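Local coordinates for folylpolyglutamate synthase protein FOLC (Mycobacterium tuberculosis, PDB 2VOS) that probably catalyses the ATP-dependent, magnesium-requiring addition of L-glutamate to dihydropteroate and to tetrahydrofolyl polyglutamates, releasing ADP and phosphate, at residues 339-343 and 479-484; 336-340 and 349-353; 49-53 and 147-153. One frame throughout, in Å; residues are numbered along the deposited sequence. Where two conformers were deposited one is given.

Contact 1 of 3, residues 339-343 and 479-484; sequences LERMR and RTLFGR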
ATOM      1  N   LEU A 339      -7.124  -1.088   8.174  1.00 43.17           N
ATOM      2  CA  LEU A 339      -7.946  -0.954   9.356  1.00 43.88           C
ATOM      3  C   LEU A 339      -9.311  -0.378   9.004  1.00 42.81           C
ATOM      4  O   LEU A 339      -9.748   0.651   9.561  1.00 41.83           O
ATOM      5  CB  LEU A 339      -7.252  -0.042  10.350  1.00 46.04           C
ATOM      6  CG  LEU A 339      -6.869  -0.465  11.784  1.00 49.74           C
ATOM      7  CD1 LEU A 339      -7.396  -1.760  12.292  1.00 52.49           C
ATOM      8  CD2 LEU A 339      -5.374  -0.233  11.976  1.00 53.70           C
ATOM      9  N   GLU A 340      -9.966  -1.014   8.041  1.00 40.64           N
ATOM     10  CA  GLU A 340     -11.213  -0.506   7.530  1.00 40.58           C
ATOM     11  C   GLU A 340     -12.352  -1.324   8.163  1.00 40.81           C
ATOM     12  O   GLU A 340     -12.342  -2.552   8.127  1.00 41.23           O
ATOM     13  CB  GLU A 340     -11.260  -0.641   5.992  1.00 38.61           C
ATOM     14  CG  GLU A 340     -12.502   0.015   5.376  1.00 39.37           C
ATOM     15  CD  GLU A 340     -12.597  -0.235   3.881  1.00 38.87           C
ATOM     16  OE1 GLU A 340     -11.841  -1.104   3.382  1.00 39.56           O
ATOM     17  OE2 GLU A 340     -13.453   0.386   3.211  1.00 41.88           O
ATOM     18  N   ARG A 341     -13.342  -0.649   8.707  1.00 40.61           N
ATOM     19  CA  ARG A 341     -14.466  -1.325   9.362  1.00 41.13           C
ATOM     20  C   ARG A 341     -15.516  -1.696   8.365  1.00 40.99           C
ATOM     21  O   ARG A 341     -16.022  -0.808   7.643  1.00 39.67           O
ATOM     22  CB  ARG A 341     -15.124  -0.350  10.321  1.00 41.90           C
ATOM     23  CG  ARG A 341     -14.571  -0.390  11.706  1.00 44.56           C
ATOM     24  CD  ARG A 341     -15.612   0.150  12.750  1.00 46.45           C
ATOM     25  NE  ARG A 341     -16.270   1.419  12.372  1.00 46.50           N
ATOM     26  CZ  ARG A 341     -17.388   1.885  12.937  1.00 45.37           C
ATOM     27  NH1 ARG A 341     -17.967   1.222  13.964  1.00 41.54           N
ATOM     28  NH2 ARG A 341     -17.927   3.022  12.507  1.00 44.09           N
HETATM   29  N   MSE A 342     -15.858  -2.987   8.337  1.00 40.92           N
HETATM   30  CA  MSE A 342     -16.895  -3.501   7.444  1.00 41.67           C
HETATM   31  C   MSE A 342     -18.279  -3.395   8.081  1.00 40.59           C
HETATM   32  O   MSE A 342     -19.281  -3.310   7.345  1.00 40.64           O
HETATM   33  CB  MSE A 342     -16.677  -4.999   7.094  1.00 41.17           C
HETATM   34  CG  MSE A 342     -15.400  -5.301   6.316  1.00 43.45           C
HETATM   35 SE   MSE A 342     -15.451  -4.536   4.556  1.00 45.81          SE
HETATM   36  CE  MSE A 342     -14.574  -2.829   4.976  1.00 41.19           C
ATOM     37  N   ARG A 343     -18.348  -3.429   9.415  1.00 38.46           N
ATOM     38  CA  ARG A 343     -19.619  -3.275  10.090  1.00 38.39           C
ATOM     39  C   ARG A 343     -19.357  -3.125  11.596  1.00 39.18           C
ATOM     40  O   ARG A 343     -18.202  -3.233  12.025  1.00 39.29           O
ATOM     41  CB  ARG A 343     -20.487  -4.545   9.906  1.00 38.55           C
ATOM     42  CG  ARG A 343     -19.814  -5.837  10.502  1.00 37.02           C
ATOM     43  CD  ARG A 343     -20.809  -7.064  10.664  1.00 39.26           C
ATOM     44  NE  ARG A 343     -21.869  -6.649  11.578  1.00 41.44           N
ATOM     45  CZ  ARG A 343     -23.102  -6.373  11.204  1.00 41.57           C
ATOM     46  NH1 ARG A 343     -23.440  -6.585   9.927  1.00 42.34           N
ATOM     47  NH2 ARG A 343     -24.005  -5.968  12.121  1.00 40.57           N
ATOM     48  N   ARG A 479     -13.099  -8.007   1.675  1.00 37.88           N
ATOM     49  CA  ARG A 479     -13.774  -6.816   1.299  1.00 39.10           C
ATOM     50  C   ARG A 479     -14.892  -7.154   0.254  1.00 39.35           C
ATOM     51  O   ARG A 479     -16.015  -6.584   0.272  1.00 40.38           O
ATOM     52  CB  ARG A 479     -12.765  -5.775   0.770  1.00 37.72           C
ATOM     53  CG  ARG A 479     -13.355  -4.346   0.743  1.00 40.00           C
ATOM     54  CD  ARG A 479     -12.226  -3.258   0.547  1.00 38.91           C
ATOM     55  NE  ARG A 479     -12.731  -1.930   0.902  1.00 39.56           N
ATOM     56  CZ  ARG A 479     -13.442  -1.152   0.097  1.00 42.61           C
ATOM     57  NH1 ARG A 479     -13.732  -1.538  -1.143  1.00 40.80           N
ATOM     58  NH2 ARG A 479     -13.889   0.025   0.544  1.00 43.56           N
ATOM     59  N   THR A 480     -14.582  -8.060  -0.672  1.00 39.17           N
ATOM     60  CA  THR A 480     -15.531  -8.519  -1.672  1.00 39.60           C
ATOM     61  C   THR A 480     -16.679  -9.342  -1.021  1.00 40.40           C
ATOM     62  O   THR A 480     -17.842  -9.173  -1.369  1.00 41.07           O
ATOM     63  CB  THR A 480     -14.776  -9.351  -2.712  1.00 40.18           C
ATOM     64  OG1 THR A 480     -13.919  -8.491  -3.490  1.00 39.62           O
ATOM     65  CG2 THR A 480     -15.744 -10.116  -3.633  1.00 39.23           C
ATOM     66  N   LEU A 481     -16.369 -10.216  -0.075  1.00 41.19           N
ATOM     67  CA  LEU A 481     -17.398 -10.904   0.698  1.00 42.04           C
ATOM     68  C   LEU A 481     -18.387  -9.938   1.369  1.00 43.03           C
ATOM     69  O   LEU A 481     -19.587 -10.230   1.455  1.00 40.60           O
ATOM     70  CB  LEU A 481     -16.786 -11.821   1.763  1.00 43.68           C
ATOM     71  CG  LEU A 481     -16.036 -13.044   1.202  1.00 48.45           C
ATOM     72  CD1 LEU A 481     -15.416 -13.870   2.361  1.00 46.82           C
ATOM     73  CD2 LEU A 481     -16.974 -13.918   0.270  1.00 50.57           C
ATOM     74  N   PHE A 482     -17.893  -8.797   1.844  1.00 41.50           N
ATOM     75  CA  PHE A 482     -18.751  -7.818   2.496  1.00 41.92           C
ATOM     76  C   PHE A 482     -19.416  -6.876   1.507  1.00 43.58           C
ATOM     77  O   PHE A 482     -20.091  -5.940   1.899  1.00 45.09           O
ATOM     78  CB  PHE A 482     -17.929  -7.048   3.558  1.00 41.28           C
ATOM     79  CG  PHE A 482     -17.848  -7.789   4.862  1.00 42.52           C
ATOM     80  CD1 PHE A 482     -18.886  -7.683   5.760  1.00 42.25           C
ATOM     81  CD2 PHE A 482     -16.762  -8.614   5.175  1.00 41.56           C
ATOM     82  CE1 PHE A 482     -18.862  -8.338   6.919  1.00 41.88           C
ATOM     83  CE2 PHE A 482     -16.724  -9.274   6.328  1.00 45.22           C
ATOM     84  CZ  PHE A 482     -17.800  -9.164   7.212  1.00 46.81           C
ATOM     85  N   GLY A 483     -19.211  -7.124   0.211  1.00 42.62           N
ATOM     86  CA  GLY A 483     -19.959  -6.459  -0.844  1.00 41.38           C
ATOM     87  C   GLY A 483     -19.510  -5.030  -1.199  1.00 40.23           C
ATOM     88  O   GLY A 483     -20.342  -4.275  -1.761  1.00 40.33           O
ATOM     89  N   ARG A 484     -18.290  -4.618  -0.833  1.00 35.88           N
ATOM     90  CA  ARG A 484     -17.845  -3.239  -1.073  0.70 35.57           C
ATOM     91  C   ARG A 484     -17.259  -3.128  -2.476  1.00 34.43           C
ATOM     92  O   ARG A 484     -16.598  -4.064  -2.961  1.00 33.71           O
ATOM     93  CB  ARG A 484     -16.800  -2.799  -0.039  0.70 35.14           C
ATOM     94  CG  ARG A 484     -17.221  -3.026   1.391  0.70 36.98           C
ATOM     95  CD  ARG A 484     -18.374  -2.159   1.813  0.70 41.34           C
ATOM     96  NE  ARG A 484     -19.265  -2.797   2.800  0.70 45.25           N
ATOM     97  CZ  ARG A 484     -19.330  -2.453   4.081  0.70 43.70           C
ATOM     98  NH1 ARG A 484     -18.546  -1.491   4.539  0.70 46.42           N
ATOM     99  NH2 ARG A 484     -20.169  -3.057   4.900  0.70 45.90           N
TER
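One salt bridge, one side-chain-to-backbone hydrogen bond and an apolar cluster join residues 339-343 to residues 479-484. The ionic element is a bidentate salt bridge: Arg479 NE donates to Glu340 OE1 at 2.8 Å and Arg479 NH2 to Glu340 OE2 at 2.7 Å, both nearly linear (169° and 165°), so carboxylate and guanidinium meet edge to edge. Arg479 NH1 turns instead to Gln102 and the carbonyl of Asp485. A further hydrogen bond runs from a side chain to the backbone, Arg484 NH2 to Met342 O at 2.6 Å, with an angle of 133°.

The setting is the C-terminal glutamate ligase domain, where strand 340-343 forms one border of a six-stranded mixed sheet and the end of helix 472-481 packs on it. That helix closes with a Schellman motif: Gly483 has a positive phi of 79°, Gly483 N bonds to Thr480 O at 2.9 Å and Arg484 N to Arg479 O at 3.2 Å. The turn places Phe482 and Arg484 beside the strand.

Packing centres on Met342, a selenomethionine. Its CB lies 3.8 Å from the Phe482 ring centroid, 15° off the normal, a CH-pi contact over the face. Met342 SE makes an oblique Met-aromatic contact at 4.8 Å from that centroid, touches Phe482 CB at 3.7 Å, and sits over one face of the Arg484 guanidinium.

Contact 2 of 3, residues 336-340 and 349-353; sequences PGRLE and FIDAA. With ADP (adenosine-5'-diphosphate), chain B.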
ATOM      1  N   PRO A 336      -8.757   1.780   1.568  1.00 41.97           N
ATOM      2  CA  PRO A 336      -9.520   0.564   1.668  1.00 41.58           C
ATOM      3  C   PRO A 336      -8.610  -0.566   2.138  1.00 40.05           C
ATOM      4  O   PRO A 336      -7.445  -0.625   1.783  1.00 39.85           O
ATOM      5  CB  PRO A 336      -9.998   0.283   0.264  1.00 41.10           C
ATOM      6  CG  PRO A 336      -9.673   1.593  -0.585  1.00 44.39           C
ATOM      7  CD  PRO A 336      -8.767   2.418   0.223  1.00 43.28           C
ATOM      8  N   GLY A 337      -9.160  -1.406   2.989  1.00 39.65           N
ATOM      9  CA  GLY A 337      -8.412  -2.556   3.513  1.00 39.26           C
ATOM     10  C   GLY A 337      -7.299  -2.187   4.454  1.00 41.77           C
ATOM     11  O   GLY A 337      -6.517  -3.068   4.790  1.00 44.29           O
ATOM     12  N   ARG A 338      -7.172  -0.915   4.890  1.00 42.25           N
ATOM     13  CA  ARG A 338      -6.227  -0.561   5.993  1.00 43.49           C
ATOM     14  C   ARG A 338      -7.031  -0.148   7.234  1.00 44.54           C
ATOM     15  O   ARG A 338      -7.615   0.959   7.306  1.00 44.84           O
ATOM     16  CB  ARG A 338      -5.240   0.559   5.598  1.00 45.21           C
ATOM     17  CG  ARG A 338      -4.104   0.061   4.645  1.00 48.27           C
ATOM     18  CD  ARG A 338      -4.680  -0.618   3.421  1.00 54.66           C
ATOM     19  NE  ARG A 338      -3.694  -0.911   2.373  1.00 60.36           N
ATOM     20  CZ  ARG A 338      -3.982  -1.470   1.188  1.00 60.55           C
ATOM     21  NH1 ARG A 338      -5.221  -1.830   0.851  1.00 63.20           N
ATOM     22  NH2 ARG A 338      -3.016  -1.694   0.315  1.00 65.24           N
ATOM     23  N   LEU A 339      -7.124  -1.088   8.174  1.00 43.17           N
ATOM     24  CA  LEU A 339      -7.946  -0.954   9.356  1.00 43.88           C
ATOM     25  C   LEU A 339      -9.311  -0.378   9.004  1.00 42.81           C
ATOM     26  O   LEU A 339      -9.748   0.651   9.561  1.00 41.83           O
ATOM     27  CB  LEU A 339      -7.252  -0.042  10.350  1.00 46.04           C
ATOM     28  CG  LEU A 339      -6.869  -0.465  11.784  1.00 49.74           C
ATOM     29  CD1 LEU A 339      -7.396  -1.760  12.292  1.00 52.49           C
ATOM     30  CD2 LEU A 339      -5.374  -0.233  11.976  1.00 53.70           C
ATOM     31  N   GLU A 340      -9.966  -1.014   8.041  1.00 40.64           N
ATOM     32  CA  GLU A 340     -11.213  -0.506   7.530  1.00 40.58           C
ATOM     33  C   GLU A 340     -12.352  -1.324   8.163  1.00 40.81           C
ATOM     34  O   GLU A 340     -12.342  -2.552   8.127  1.00 41.23           O
ATOM     35  CB  GLU A 340     -11.260  -0.641   5.992  1.00 38.61           C
ATOM     36  CG  GLU A 340     -12.502   0.015   5.376  1.00 39.37           C
ATOM     37  CD  GLU A 340     -12.597  -0.235   3.881  1.00 38.87           C
ATOM     38  OE1 GLU A 340     -11.841  -1.104   3.382  1.00 39.56           O
ATOM     39  OE2 GLU A 340     -13.453   0.386   3.211  1.00 41.88           O
ATOM     40  N   PHE A 349     -13.123  -5.688  11.242  1.00 41.50           N
ATOM     41  CA  PHE A 349     -12.119  -4.905  10.529  1.00 41.77           C
ATOM     42  C   PHE A 349     -11.493  -5.759   9.486  1.00 43.12           C
ATOM     43  O   PHE A 349     -11.348  -6.980   9.687  1.00 42.82           O
ATOM     44  CB  PHE A 349     -10.973  -4.554  11.459  1.00 41.08           C
ATOM     45  CG  PHE A 349     -11.287  -3.444  12.387  1.00 42.57           C
ATOM     46  CD1 PHE A 349     -11.672  -3.707  13.703  1.00 49.51           C
ATOM     47  CD2 PHE A 349     -11.168  -2.146  11.973  1.00 45.34           C
ATOM     48  CE1 PHE A 349     -11.930  -2.652  14.558  1.00 49.08           C
ATOM     49  CE2 PHE A 349     -11.444  -1.087  12.859  1.00 50.75           C
ATOM     50  CZ  PHE A 349     -11.791  -1.376  14.144  1.00 46.98           C
ATOM     51  N   ILE A 350     -11.043  -5.126   8.410  1.00 40.40           N
ATOM     52  CA  ILE A 350     -10.129  -5.802   7.530  1.00 41.47           C
ATOM     53  C   ILE A 350      -8.869  -4.957   7.520  1.00 42.90           C
ATOM     54  O   ILE A 350      -8.947  -3.710   7.581  1.00 41.62           O
ATOM     55  CB  ILE A 350     -10.675  -5.936   6.067  1.00 41.04           C
ATOM     56  CG1 ILE A 350     -10.950  -4.523   5.443  1.00 39.96           C
ATOM     57  CG2 ILE A 350     -11.886  -6.928   6.019  1.00 40.38           C
ATOM     58  CD1 ILE A 350     -11.390  -4.569   3.913  1.00 40.94           C
ATOM     59  N   ASP A 351      -7.722  -5.630   7.410  1.00 42.78           N
ATOM     60  CA  ASP A 351      -6.443  -4.975   7.397  1.00 42.39           C
ATOM     61  C   ASP A 351      -5.431  -5.794   6.604  1.00 42.76           C
ATOM     62  O   ASP A 351      -5.274  -7.010   6.827  1.00 42.95           O
ATOM     63  CB  ASP A 351      -5.935  -4.689   8.811  1.00 44.53           C
ATOM     64  CG  ASP A 351      -4.731  -3.716   8.784  1.00 45.55           C
ATOM     65  OD1 ASP A 351      -4.888  -2.501   8.645  1.00 52.15           O
ATOM     66  OD2 ASP A 351      -3.612  -4.170   8.796  1.00 50.37           O
ATOM     67  N   ALA A 352      -4.722  -5.133   5.689  1.00 43.51           N
ATOM     68  CA  ALA A 352      -3.779  -5.774   4.800  1.00 43.18           C
ATOM     69  C   ALA A 352      -2.441  -6.157   5.500  1.00 45.17           C
ATOM     70  O   ALA A 352      -1.540  -6.678   4.812  1.00 46.38           O
ATOM     71  CB  ALA A 352      -3.463  -4.835   3.618  1.00 43.49           C
ATOM     72  N   ALA A 353      -2.289  -5.904   6.806  1.00 43.59           N
ATOM     73  CA  ALA A 353      -1.005  -6.167   7.467  1.00 43.03           C
ATOM     74  C   ALA A 353      -0.427  -7.518   7.051  1.00 43.74           C
ATOM     75  O   ALA A 353      -1.095  -8.544   7.129  1.00 43.31           O
ATOM     76  CB  ALA A 353      -1.152  -6.116   8.977  1.00 42.94           C
TER
HETATM   77  PB  ADP B1490       2.315  -0.595   1.369  1.00 32.04           P
HETATM   78  O1B ADP B1490       1.676  -0.015   0.134  1.00 29.25           O
HETATM   79  O2B ADP B1490       2.254  -2.096   1.412  1.00 33.59           O
HETATM   80  O3B ADP B1490       3.655  -0.040   1.748  1.00 30.87           O
HETATM   81  PA  ADP B1490      -0.135   0.197   2.839  1.00 32.77           P
HETATM   82  O1A ADP B1490      -0.914  -0.670   1.861  1.00 31.51           O
HETATM   83  O2A ADP B1490      -0.499   1.624   3.215  1.00 26.12           O
HETATM   84  O3A ADP B1490       1.474  -0.041   2.645  1.00 31.81           O
HETATM   85  O5' ADP B1490      -0.330  -0.604   4.239  1.00 35.29           O
HETATM   86  C5' ADP B1490      -0.235  -2.028   4.391  1.00 33.51           C
HETATM   87  C4' ADP B1490      -0.425  -2.296   5.901  1.00 39.19           C
HETATM   88  O4' ADP B1490       0.698  -1.721   6.624  1.00 34.70           O
HETATM   89  C3' ADP B1490      -1.610  -1.566   6.528  1.00 41.59           C
HETATM   90  O3' ADP B1490      -2.727  -2.423   6.654  1.00 47.10           O
HETATM   91  C2' ADP B1490      -1.248  -1.192   7.937  1.00 42.55           C
HETATM   92  O2' ADP B1490      -1.362  -2.416   8.742  1.00 48.77           O
HETATM   93  C1' ADP B1490       0.248  -1.049   7.827  1.00 37.44           C
HETATM   94  N9  ADP B1490       0.780   0.336   7.670  1.00 34.80           N
HETATM   95  C8  ADP B1490       0.485   1.324   6.761  1.00 32.19           C
HETATM   96  N7  ADP B1490       1.287   2.408   6.981  1.00 31.85           N
HETATM   97  C5  ADP B1490       2.169   2.056   7.962  1.00 31.30           C
HETATM   98  C6  ADP B1490       3.299   2.684   8.656  1.00 33.48           C
HETATM   99  N6  ADP B1490       3.686   3.940   8.349  1.00 30.42           N
HETATM  100  N1  ADP B1490       3.874   1.971   9.631  1.00 30.70           N
HETATM  101  C2  ADP B1490       3.507   0.729  10.041  1.00 31.87           C
HETATM  102  N3  ADP B1490       2.492   0.059   9.435  1.00 32.58           N
HETATM  103  C4  ADP B1490       1.818   0.704   8.427  1.00 34.00           C
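Within the segment, Pro336 O accepts from Arg338 NH1 at 2.7 Å, so NH1 is used while NE and NH2 face the nucleotide. Gly337, at a positive phi of 70°, has its CA 3.6 Å from Ile350 CD1; Gly337 N donates to Glu340 OE1 at 2.7 Å, and Gly337 O receives a weak hydrogen bond from Ala352 N at 2.9 Å. Arg338 directs its CA-to-CB bond away from residues 349-353, and its guanidinium reaches the nucleotide: NE and NH2 each lie 2.8 Å from ADP O1A, with Ala352 CB over one face.

Leu339 N donates to Asp351 OD1 at 2.7 Å. With phi/psi of 44/53°, Leu339 shares Ile350 as partner with Glu340, a G1 beta bulge in the antiparallel pairing within the glutamate ligase domain. Next to the bulge, Arg338 and Asp351 (CA atoms 4.6 Å apart) bind the same ADP: Asp351 OD2 accepts from ADP O2' at 2.9 Å and, in an Asx turn, from Ala353 N at 3.0 Å. Leu339 CD1 also packs on Phe349 CD2 at 3.8 Å.

Glu340 completes the hydrogen-bonded pair with Ile350, its N to Ile350 O and its O from Ile350 N both spanning 2.9 Å, at 160° and 163°.

Contact 3 of 3, residues 49-53 and 147-153; sequences RISAL and PAMSKFE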
ATOM      1  N   ARG A  49      13.342  -3.878 -20.980  1.00 44.34           N
ATOM      2  CA  ARG A  49      12.058  -4.110 -21.624  1.00 43.58           C
ATOM      3  C   ARG A  49      11.110  -2.940 -21.429  1.00 43.21           C
ATOM      4  O   ARG A  49      10.503  -2.456 -22.399  1.00 43.89           O
ATOM      5  CB  ARG A  49      11.420  -5.397 -21.091  1.00 43.89           C
ATOM      6  CG  ARG A  49      12.028  -6.687 -21.642  1.00 43.63           C
ATOM      7  CD  ARG A  49      11.276  -7.945 -21.098  1.00 46.68           C
ATOM      8  NE  ARG A  49      10.950  -7.905 -19.661  1.00 45.53           N
ATOM      9  CZ  ARG A  49      11.670  -8.470 -18.687  1.00 50.97           C
ATOM     10  NH1 ARG A  49      12.804  -9.137 -18.949  1.00 52.35           N
ATOM     11  NH2 ARG A  49      11.270  -8.360 -17.429  1.00 50.50           N
ATOM     12  N   ILE A  50      10.913  -2.499 -20.182  1.00 42.82           N
ATOM     13  CA  ILE A  50       9.929  -1.440 -19.928  1.00 42.00           C
ATOM     14  C   ILE A  50      10.453  -0.136 -20.569  1.00 41.78           C
ATOM     15  O   ILE A  50       9.684   0.635 -21.133  1.00 40.51           O
ATOM     16  CB  ILE A  50       9.680  -1.265 -18.410  1.00 44.37           C
ATOM     17  CG1 ILE A  50       8.554  -0.250 -18.148  1.00 45.21           C
ATOM     18  CG2 ILE A  50      10.935  -0.780 -17.688  1.00 42.87           C
ATOM     19  CD1 ILE A  50       7.227  -0.723 -18.621  1.00 46.18           C
ATOM     20  N   SER A  51      11.773   0.126 -20.513  1.00 41.17           N
ATOM     21  CA  SER A  51      12.307   1.282 -21.253  1.00 40.85           C
ATOM     22  C   SER A  51      12.043   1.225 -22.758  1.00 41.01           C
ATOM     23  O   SER A  51      11.658   2.224 -23.354  1.00 41.06           O
ATOM     24  CB  SER A  51      13.796   1.463 -21.038  1.00 41.19           C
ATOM     25  OG  SER A  51      14.040   1.753 -19.680  1.00 43.76           O
ATOM     26  N   ALA A  52      12.295   0.070 -23.372  1.00 40.17           N
ATOM     27  CA  ALA A  52      12.019  -0.089 -24.779  1.00 41.18           C
ATOM     28  C   ALA A  52      10.543   0.159 -25.086  1.00 41.99           C
ATOM     29  O   ALA A  52      10.212   0.801 -26.084  1.00 42.47           O
ATOM     30  CB  ALA A  52      12.457  -1.488 -25.266  1.00 40.54           C
ATOM     31  N   LEU A  53       9.657  -0.431 -24.280  1.00 42.40           N
ATOM     32  CA  LEU A  53       8.207  -0.252 -24.506  1.00 42.12           C
ATOM     33  C   LEU A  53       7.812   1.235 -24.415  1.00 42.71           C
ATOM     34  O   LEU A  53       7.052   1.745 -25.280  1.00 43.79           O
ATOM     35  CB  LEU A  53       7.416  -1.064 -23.514  1.00 40.79           C
ATOM     36  CG  LEU A  53       5.875  -0.931 -23.683  1.00 43.28           C
ATOM     37  CD1 LEU A  53       5.386  -1.256 -25.133  1.00 43.39           C
ATOM     38  CD2 LEU A  53       5.122  -1.759 -22.636  1.00 43.68           C
ATOM     39  N   PRO A 147      12.841 -13.923 -22.492  1.00 57.29           N
ATOM     40  CA  PRO A 147      11.758 -13.540 -21.556  1.00 56.93           C
ATOM     41  C   PRO A 147      10.659 -12.607 -22.142  1.00 55.85           C
ATOM     42  O   PRO A 147      10.964 -11.614 -22.822  1.00 56.90           O
ATOM     43  CB  PRO A 147      12.507 -12.813 -20.423  1.00 57.18           C
ATOM     44  CG  PRO A 147      13.763 -12.263 -21.098  1.00 57.79           C
ATOM     45  CD  PRO A 147      14.148 -13.368 -22.088  1.00 57.42           C
ATOM     46  N   ALA A 148       9.397 -12.921 -21.873  1.00 53.39           N
ATOM     47  CA  ALA A 148       8.310 -11.986 -22.164  1.00 50.73           C
ATOM     48  C   ALA A 148       8.341 -10.839 -21.130  1.00 48.68           C
ATOM     49  O   ALA A 148       9.064 -10.910 -20.124  1.00 48.07           O
ATOM     50  CB  ALA A 148       6.988 -12.697 -22.108  1.00 50.23           C
HETATM   51  N   MSE A 149       7.552  -9.804 -21.366  1.00 46.07           N
HETATM   52  CA  MSE A 149       7.360  -8.748 -20.366  1.00 45.01           C
HETATM   53  C   MSE A 149       6.559  -9.348 -19.229  1.00 44.42           C
HETATM   54  O   MSE A 149       5.717 -10.194 -19.477  1.00 45.93           O
HETATM   55  CB  MSE A 149       6.588  -7.568 -20.966  1.00 43.99           C
HETATM   56  CG  MSE A 149       7.277  -6.932 -22.142  1.00 44.15           C
HETATM   57 SE   MSE A 149       6.586  -5.141 -22.547  1.00 47.04          SE
HETATM   58  CE  MSE A 149       7.356  -4.284 -20.963  1.00 49.81           C
ATOM     59  N   SER A 150       6.797  -8.920 -17.998  1.00 43.62           N
ATOM     60  CA  SER A 150       6.036  -9.425 -16.862  1.00 43.09           C
ATOM     61  C   SER A 150       4.703  -8.721 -16.789  1.00 44.13           C
ATOM     62  O   SER A 150       4.496  -7.658 -17.402  1.00 43.76           O
ATOM     63  CB  SER A 150       6.763  -9.154 -15.567  1.00 42.51           C
ATOM     64  OG  SER A 150       6.812  -7.765 -15.294  1.00 41.26           O
ATOM     65  N   LYS A 151       3.796  -9.303 -16.027  1.00 43.39           N
ATOM     66  CA  LYS A 151       2.519  -8.667 -15.809  1.00 43.01           C
ATOM     67  C   LYS A 151       2.672  -7.280 -15.151  1.00 42.89           C
ATOM     68  O   LYS A 151       2.003  -6.320 -15.546  1.00 41.68           O
ATOM     69  CB  LYS A 151       1.663  -9.573 -14.938  1.00 43.70           C
ATOM     70  CG  LYS A 151       0.413  -8.869 -14.507  1.00 44.01           C
ATOM     71  CD  LYS A 151      -0.554  -9.829 -13.805  1.00 48.59           C
ATOM     72  CE  LYS A 151      -1.934  -9.063 -13.641  1.00 51.22           C
ATOM     73  NZ  LYS A 151      -2.980  -9.919 -12.875  1.00 52.14           N
ATOM     74  N   PHE A 152       3.559  -7.145 -14.159  1.00 42.82           N
ATOM     75  CA  PHE A 152       3.771  -5.847 -13.571  1.00 43.64           C
ATOM     76  C   PHE A 152       4.288  -4.807 -14.595  1.00 44.52           C
ATOM     77  O   PHE A 152       3.838  -3.623 -14.616  1.00 45.64           O
ATOM     78  CB  PHE A 152       4.670  -5.897 -12.303  1.00 43.58           C
ATOM     79  CG  PHE A 152       4.679  -4.557 -11.557  1.00 47.02           C
ATOM     80  CD1 PHE A 152       3.486  -4.061 -10.994  1.00 46.67           C
ATOM     81  CD2 PHE A 152       5.835  -3.767 -11.494  1.00 43.02           C
ATOM     82  CE1 PHE A 152       3.444  -2.830 -10.328  1.00 46.58           C
ATOM     83  CE2 PHE A 152       5.809  -2.542 -10.843  1.00 46.58           C
ATOM     84  CZ  PHE A 152       4.617  -2.051 -10.258  1.00 46.56           C
ATOM     85  N   GLU A 153       5.226  -5.205 -15.449  1.00 44.28           N
ATOM     86  CA  GLU A 153       5.701  -4.286 -16.491  1.00 42.89           C
ATOM     87  C   GLU A 153       4.546  -3.781 -17.378  1.00 42.59           C
ATOM     88  O   GLU A 153       4.424  -2.596 -17.644  1.00 42.11           O
ATOM     89  CB  GLU A 153       6.775  -4.974 -17.327  1.00 42.32           C
ATOM     90  CG  GLU A 153       8.096  -4.994 -16.602  1.00 40.46           C
ATOM     91  CD  GLU A 153       9.141  -5.891 -17.298  1.00 46.63           C
ATOM     92  OE1 GLU A 153       8.827  -6.560 -18.294  1.00 42.89           O
ATOM     93  OE2 GLU A 153      10.289  -5.921 -16.841  1.00 47.13           O
TER
HETATM   94  O   HOH W   1      12.054  -4.055 -17.811  1.00 39.03           O
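This is a buried contact, away from the ligand and metal sites, between helix 48-56 and the N-terminal end of helix 151-165 with the loop before it, the latter in the Mur ligase middle domain. The closest CA pairs are Ile50 with Glu153 at 6.1 Å and Arg49 with Met149 at 6.7 Å.

Its polar centre is a salt bridge. Arg49 NE donates to Glu153 OE1 at 2.9 Å with an angle of 160°, while the bond from Arg49 NH2 to Glu153 OE2, at 2.7 Å and 126°, is weak. Above one face of the guanidinium lies Ala148 O, 3.6 Å from Arg49 NE, and Arg49 NH2 also meets the carbonyl of Arg42. A water accepts from Ile50 N at 3.1 Å and donates to Glu153 OE2 at 2.7 Å, linking the carboxylate to the helix backbone as well.

Glu153 also belongs to a capping box that starts helix 151-165: Ser150 is the N-cap, Glu153 N donates to Ser150 OG at 3.0 Å, and Ser150 N returns to Glu153 OE1 at 3.1 Å. One carboxylate oxygen, OE1, thus serves both the cap and Arg49.

Apolar packing lies alongside. The selenomethionine Met149 places SE 3.7 Å from Leu53 CD2 and CE 4.3 Å from Ile50 CD1. Ile50 CD1 also lies in van der Waals contact with Glu153 O at 3.5 Å. Leu53 further packs on Leu130 and Val131 of helix 117-140.

From the N terminus, contact 3 closes first, joining helix 48-56 to the start of helix 151-165 across 93 intervening residues, before either other contact opens. Contacts 1 and 2 share Leu339 and Glu340 and overlap from a common start: contact 2 begins three residues earlier and turns back after eight residues to strand 347-350, whereas contact 1 closes only at the end of helix 472-481. Their centres are 9 Å apart; Arg479 CB meets Ile350 CD1 and Arg479 NE meets Pro336 CB, each at 3.6 Å, so sheet edge, ADP-binding loop and C-terminal helix pack together. Contact 3 lies apart, its centre 31 Å from that of contact 2 and 34 Å from that of contact 1.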